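Local coordinates for methanol--corrinoid protein co-methyltransferase (Methanosarcina barkeri, PDB 2I2X) that transfers the methyl group of methanol to the cob(I)amide carried by its partner subunit MtaC, a zinc-dependent step of methanogenesis, at residues A[245-259]-A[391-403]. Residues are numbered along the deposited sequence; the frame is centred on the assembly and turned at random.
Sequences IARAISAPRSLVAYE and LRAKNAAIECCNI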
loop_
_atom_site.group_PDB
_atom_site.type_symbol
_atom_site.label_atom_id
_atom_site.label_comp_id
_atom_site.label_asym_id
_atom_site.label_seq_id
_atom_site.Cartn_x
_atom_site.Cartn_y
_atom_site.Cartn_z
ATOM N N ILE A 245 -7.859 -16.501 22.968
ATOM C CA ILE A 245 -8.204 -17.882 23.287
ATOM C C ILE A 245 -8.520 -18.635 21.998
ATOM O O ILE A 245 -7.940 -19.703 21.739
ATOM C CB ILE A 245 -9.346 -17.972 24.287
ATOM C CG1 ILE A 245 -8.902 -17.412 25.643
ATOM C CG2 ILE A 245 -9.786 -19.431 24.478
ATOM C CD1 ILE A 245 -10.040 -17.206 26.594
ATOM N N ALA A 246 -9.407 -18.075 21.173
ATOM C CA ALA A 246 -9.696 -18.672 19.860
ATOM C C ALA A 246 -8.400 -18.953 19.104
ATOM O O ALA A 246 -8.266 -20.018 18.514
ATOM C CB ALA A 246 -10.650 -17.808 19.026
ATOM N N ARG A 247 -7.432 -18.037 19.180
ATOM C CA ARG A 247 -6.138 -18.245 18.526
ATOM C C ARG A 247 -5.344 -19.422 19.064
ATOM O O ARG A 247 -4.761 -20.196 18.291
ATOM C CB ARG A 247 -5.262 -16.998 18.599
ATOM C CG ARG A 247 -3.964 -17.150 17.834
ATOM C CD ARG A 247 -4.182 -17.123 16.331
ATOM N NE ARG A 247 -4.703 -15.821 15.889
ATOM C CZ ARG A 247 -5.196 -15.573 14.676
ATOM N NH1 ARG A 247 -5.213 -16.539 13.756
ATOM N NH2 ARG A 247 -5.671 -14.358 14.389
ATOM N N ALA A 248 -5.300 -19.536 20.379
ATOM C CA ALA A 248 -4.594 -20.619 21.025
ATOM C C ALA A 248 -5.135 -21.991 20.594
ATOM O O ALA A 248 -4.368 -22.888 20.279
ATOM C CB ALA A 248 -4.663 -20.447 22.537
ATOM N N ILE A 249 -6.457 -22.130 20.546
ATOM C CA ILE A 249 -7.129 -23.380 20.112
ATOM C C ILE A 249 -6.872 -23.704 18.636
ATOM O O ILE A 249 -6.911 -24.891 18.232
ATOM C CB ILE A 249 -8.674 -23.285 20.382
ATOM C CG1 ILE A 249 -8.901 -22.828 21.838
ATOM C CG2 ILE A 249 -9.391 -24.587 20.029
ATOM C CD1 ILE A 249 -10.356 -22.905 22.385
ATOM N N SER A 250 -6.610 -22.660 17.831
ATOM C CA SER A 250 -6.459 -22.850 16.381
ATOM C C SER A 250 -5.150 -23.534 16.126
ATOM O O SER A 250 -5.000 -24.260 15.140
ATOM C CB SER A 250 -6.507 -21.527 15.620
ATOM O OG SER A 250 -5.347 -20.736 15.879
ATOM N N ALA A 251 -4.197 -23.312 17.030
ATOM C CA ALA A 251 -2.859 -23.900 16.884
ATOM C C ALA A 251 -2.876 -25.441 16.688
ATOM O O ALA A 251 -2.352 -25.924 15.685
ATOM C CB ALA A 251 -1.949 -23.484 18.041
ATOM N N PRO A 252 -3.462 -26.213 17.636
ATOM C CA PRO A 252 -3.543 -27.685 17.368
ATOM C C PRO A 252 -4.490 -28.082 16.236
ATOM O O PRO A 252 -4.278 -29.110 15.595
ATOM C CB PRO A 252 -3.994 -28.291 18.705
ATOM C CG PRO A 252 -4.618 -27.148 19.456
ATOM C CD PRO A 252 -4.003 -25.846 18.960
ATOM N N ARG A 253 -5.521 -27.288 15.970
ATOM C CA ARG A 253 -6.302 -27.526 14.762
ATOM C C ARG A 253 -5.414 -27.444 13.502
ATOM O O ARG A 253 -5.399 -28.378 12.689
ATOM C CB ARG A 253 -7.491 -26.568 14.657
ATOM C CG ARG A 253 -8.244 -26.614 13.277
ATOM C CD ARG A 253 -7.599 -25.652 12.244
ATOM N NE ARG A 253 -8.411 -25.442 11.046
ATOM C CZ ARG A 253 -7.946 -24.955 9.892
ATOM N NH1 ARG A 253 -6.664 -24.660 9.769
ATOM N NH2 ARG A 253 -8.770 -24.799 8.847
ATOM N N SER A 254 -4.653 -26.350 13.361
ATOM C CA SER A 254 -3.857 -26.151 12.151
ATOM C C SER A 254 -2.673 -27.112 12.115
ATOM O O SER A 254 -2.236 -27.519 11.045
ATOM C CB SER A 254 -3.410 -24.694 12.010
ATOM O OG SER A 254 -4.542 -23.842 11.796
ATOM N N LEU A 255 -2.191 -27.505 13.289
ATOM C CA LEU A 255 -1.135 -28.497 13.384
ATOM C C LEU A 255 -1.437 -29.804 12.629
ATOM O O LEU A 255 -0.519 -30.477 12.168
ATOM C CB LEU A 255 -0.826 -28.779 14.853
ATOM C CG LEU A 255 0.197 -29.878 15.156
ATOM C CD1 LEU A 255 1.585 -29.486 14.711
ATOM C CD2 LEU A 255 0.218 -30.245 16.635
ATOM N N VAL A 256 -2.722 -30.149 12.495
ATOM C CA VAL A 256 -3.150 -31.406 11.871
ATOM C C VAL A 256 -2.652 -31.580 10.427
ATOM O O VAL A 256 -2.233 -32.682 10.037
ATOM C CB VAL A 256 -4.722 -31.622 11.954
ATOM C CG1 VAL A 256 -5.149 -32.823 11.162
ATOM C CG2 VAL A 256 -5.194 -31.763 13.394
ATOM N N ALA A 257 -2.697 -30.504 9.641
ATOM C CA ALA A 257 -2.174 -30.518 8.279
ATOM C C ALA A 257 -0.783 -31.180 8.201
ATOM O O ALA A 257 -0.512 -32.008 7.316
ATOM C CB ALA A 257 -2.132 -29.103 7.738
ATOM N N TYR A 258 0.075 -30.828 9.154
ATOM C CA TYR A 258 1.470 -31.283 9.165
ATOM C C TYR A 258 1.540 -32.735 9.647
ATOM O O TYR A 258 2.229 -33.579 9.051
ATOM C CB TYR A 258 2.344 -30.284 9.973
ATOM C CG TYR A 258 2.081 -28.887 9.429
ATOM C CD1 TYR A 258 2.646 -28.461 8.205
ATOM C CD2 TYR A 258 1.152 -28.056 10.046
ATOM C CE1 TYR A 258 2.321 -27.220 7.657
ATOM C CE2 TYR A 258 0.826 -26.841 9.511
ATOM C CZ TYR A 258 1.411 -26.418 8.324
ATOM O OH TYR A 258 1.052 -25.175 7.831
ATOM N N GLU A 259 0.771 -33.030 10.697
ATOM C CA GLU A 259 0.609 -34.401 11.173
ATOM C C GLU A 259 0.197 -35.279 10.012
ATOM O O GLU A 259 0.670 -36.394 9.882
ATOM C CB GLU A 259 -0.410 -34.444 12.320
ATOM C CG GLU A 259 0.219 -33.958 13.610
ATOM C CD GLU A 259 -0.741 -33.744 14.755
ATOM O OE1 GLU A 259 -1.962 -33.564 14.519
ATOM O OE2 GLU A 259 -0.253 -33.731 15.914
ATOM N N LEU A 391 -8.132 -32.794 24.224
ATOM C CA LEU A 391 -7.370 -32.456 25.393
ATOM C C LEU A 391 -6.186 -31.548 25.075
ATOM O O LEU A 391 -5.886 -30.648 25.857
ATOM C CB LEU A 391 -6.934 -33.730 26.130
ATOM C CG LEU A 391 -6.272 -33.564 27.510
ATOM C CD1 LEU A 391 -7.080 -32.674 28.450
ATOM C CD2 LEU A 391 -5.965 -34.927 28.145
ATOM N N ARG A 392 -5.494 -31.788 23.962
ATOM C CA ARG A 392 -4.388 -30.890 23.569
ATOM C C ARG A 392 -4.876 -29.465 23.306
ATOM O O ARG A 392 -4.224 -28.497 23.692
ATOM C CB ARG A 392 -3.558 -31.441 22.393
ATOM C CG ARG A 392 -4.174 -31.349 21.017
ATOM C CD ARG A 392 -3.418 -32.295 20.041
ATOM N NE ARG A 392 -3.764 -32.017 18.650
ATOM C CZ ARG A 392 -3.062 -32.412 17.590
ATOM N NH1 ARG A 392 -1.970 -33.154 17.716
ATOM N NH2 ARG A 392 -3.459 -32.053 16.385
ATOM N N ALA A 393 -6.040 -29.352 22.679
ATOM C CA ALA A 393 -6.664 -28.070 22.417
ATOM C C ALA A 393 -7.100 -27.372 23.703
ATOM O O ALA A 393 -6.905 -26.137 23.874
ATOM C CB ALA A 393 -7.836 -28.229 21.454
ATOM N N LYS A 394 -7.696 -28.137 24.614
ATOM C CA LYS A 394 -8.069 -27.559 25.905
ATOM C C LYS A 394 -6.817 -27.065 26.645
ATOM O O LYS A 394 -6.857 -25.983 27.238
ATOM C CB LYS A 394 -8.865 -28.549 26.738
ATOM C CG LYS A 394 -9.401 -28.017 28.062
ATOM C CD LYS A 394 -10.613 -28.854 28.538
ATOM C CE LYS A 394 -10.218 -30.231 29.183
ATOM N NZ LYS A 394 -9.310 -30.110 30.389
ATOM N N ASN A 395 -5.716 -27.831 26.595
ATOM C CA ASN A 395 -4.481 -27.438 27.273
ATOM C C ASN A 395 -4.020 -26.058 26.752
ATOM O O ASN A 395 -3.648 -25.178 27.530
ATOM C CB ASN A 395 -3.364 -28.478 27.063
ATOM C CG ASN A 395 -3.644 -29.841 27.776
ATOM O OD1 ASN A 395 -4.550 -29.966 28.606
ATOM N ND2 ASN A 395 -2.845 -30.847 27.440
ATOM N N ALA A 396 -4.104 -25.868 25.440
ATOM C CA ALA A 396 -3.609 -24.670 24.803
ATOM C C ALA A 396 -4.438 -23.491 25.267
ATOM O O ALA A 396 -3.896 -22.446 25.642
ATOM C CB ALA A 396 -3.638 -24.812 23.265
ATOM N N ALA A 397 -5.747 -23.663 25.261
ATOM C CA ALA A 397 -6.678 -22.642 25.705
ATOM C C ALA A 397 -6.419 -22.223 27.151
ATOM O O ALA A 397 -6.457 -21.031 27.472
ATOM C CB ALA A 397 -8.119 -23.167 25.546
ATOM N N ILE A 398 -6.145 -23.197 28.024
ATOM C CA ILE A 398 -5.928 -22.903 29.453
ATOM C C ILE A 398 -4.549 -22.301 29.675
ATOM O O ILE A 398 -4.382 -21.410 30.513
ATOM C CB ILE A 398 -6.156 -24.153 30.367
ATOM C CG1 ILE A 398 -7.658 -24.479 30.441
ATOM C CG2 ILE A 398 -5.589 -23.913 31.784
ATOM C CD1 ILE A 398 -7.971 -25.896 30.998
ATOM N N GLU A 399 -3.566 -22.815 28.935
ATOM C CA GLU A 399 -2.216 -22.287 28.979
ATOM C C GLU A 399 -2.209 -20.831 28.500
ATOM O O GLU A 399 -1.486 -19.982 29.040
ATOM C CB GLU A 399 -1.284 -23.117 28.105
ATOM C CG GLU A 399 0.186 -22.846 28.357
ATOM C CD GLU A 399 0.705 -23.455 29.647
ATOM O OE1 GLU A 399 0.114 -24.453 30.144
ATOM O OE2 GLU A 399 1.723 -22.935 30.157
ATOM N N CYS A 400 -3.024 -20.561 27.489
ATOM C CA CYS A 400 -3.174 -19.213 26.985
ATOM C C CYS A 400 -3.656 -18.284 28.105
ATOM O O CYS A 400 -3.064 -17.212 28.327
ATOM C CB CYS A 400 -4.133 -19.192 25.774
ATOM S SG CYS A 400 -4.610 -17.521 25.194
ATOM N N CYS A 401 -4.729 -18.686 28.779
ATOM C CA CYS A 401 -5.266 -17.950 29.945
ATOM C C CYS A 401 -4.198 -17.689 31.000
ATOM O O CYS A 401 -4.088 -16.545 31.508
ATOM C CB CYS A 401 -6.459 -18.671 30.585
ATOM S SG CYS A 401 -7.936 -18.772 29.527
ATOM N N ASN A 402 -3.406 -18.722 31.312
ATOM C CA ASN A 402 -2.286 -18.572 32.247
ATOM C C ASN A 402 -1.295 -17.525 31.783
ATOM O O ASN A 402 -0.874 -16.662 32.564
ATOM C CB ASN A 402 -1.566 -19.900 32.475
ATOM C CG ASN A 402 -2.446 -20.926 33.196
ATOM O OD1 ASN A 402 -3.391 -20.567 33.929
ATOM N ND2 ASN A 402 -2.138 -22.206 32.988
ATOM N N ILE A 403 -0.950 -17.599 30.498
ATOM C CA ILE A 403 0.003 -16.694 29.906
ATOM C C ILE A 403 -0.458 -15.247 29.981
ATOM O O ILE A 403 0.300 -14.404 30.463
ATOM C CB ILE A 403 0.381 -17.104 28.469
ATOM C CG1 ILE A 403 1.259 -18.357 28.541
ATOM C CG2 ILE A 403 1.117 -15.932 27.761
ATOM C CD1 ILE A 403 1.324 -19.133 27.285
#
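Arg392 meets Glu259 end-on, its NH1 and NH2 each taking one oxygen of the carboxylate. NH1 binds OE2 of Glu259 at 2.6 Å and NH2 binds OE1 of Glu259 at 2.8 Å, both on the syn side; the two flat groups lie 26° apart, nearly coplanar. The arginine's CG sits between its own backbone N and carbonyl carbon (chi1 76°), and from there the chain runs extended to NE, carrying the guanidinium past Pro252 toward the carboxylate. It lodges as a knob among Pro252, Leu255, Val256 and Glu259: CD2 of Leu255 lies over one face, 3.8 Å from NH1 of Arg392, CG2 of Val256 stands at the edge, and CB of Pro252 touches NE. NH2 also makes a weak bond to the Pro252 carbonyl oxygen. A leucine in place of Arg392 would probably leave the buried Glu259 carboxylate without its charged mate across the helix pair.

Beyond this salt bridge, small residues let the helices approach to 7.9 Å between axes, running roughly antiparallel at 148°. CB of Ala248 packs 3.5 Å from CB of Cys400, while CG of Pro252 rests 3.7 Å from CA of Ala393. Ile249 lays CG1 and CD1 along the Ala397 methyl, and CD1 of Ile245 reaches SG of Cys401.

The contact joins helix 240-259, which also packs on helix 220-230 through Ala246, to helix 389-409 of the C-terminal helical region. Helix 416-430 packs on Ile245 and Ala397, and helix 181-210 meets Val256 and Ala393; Tyr6, near the N-terminus, gives Glu259 a second partner through its backbone N.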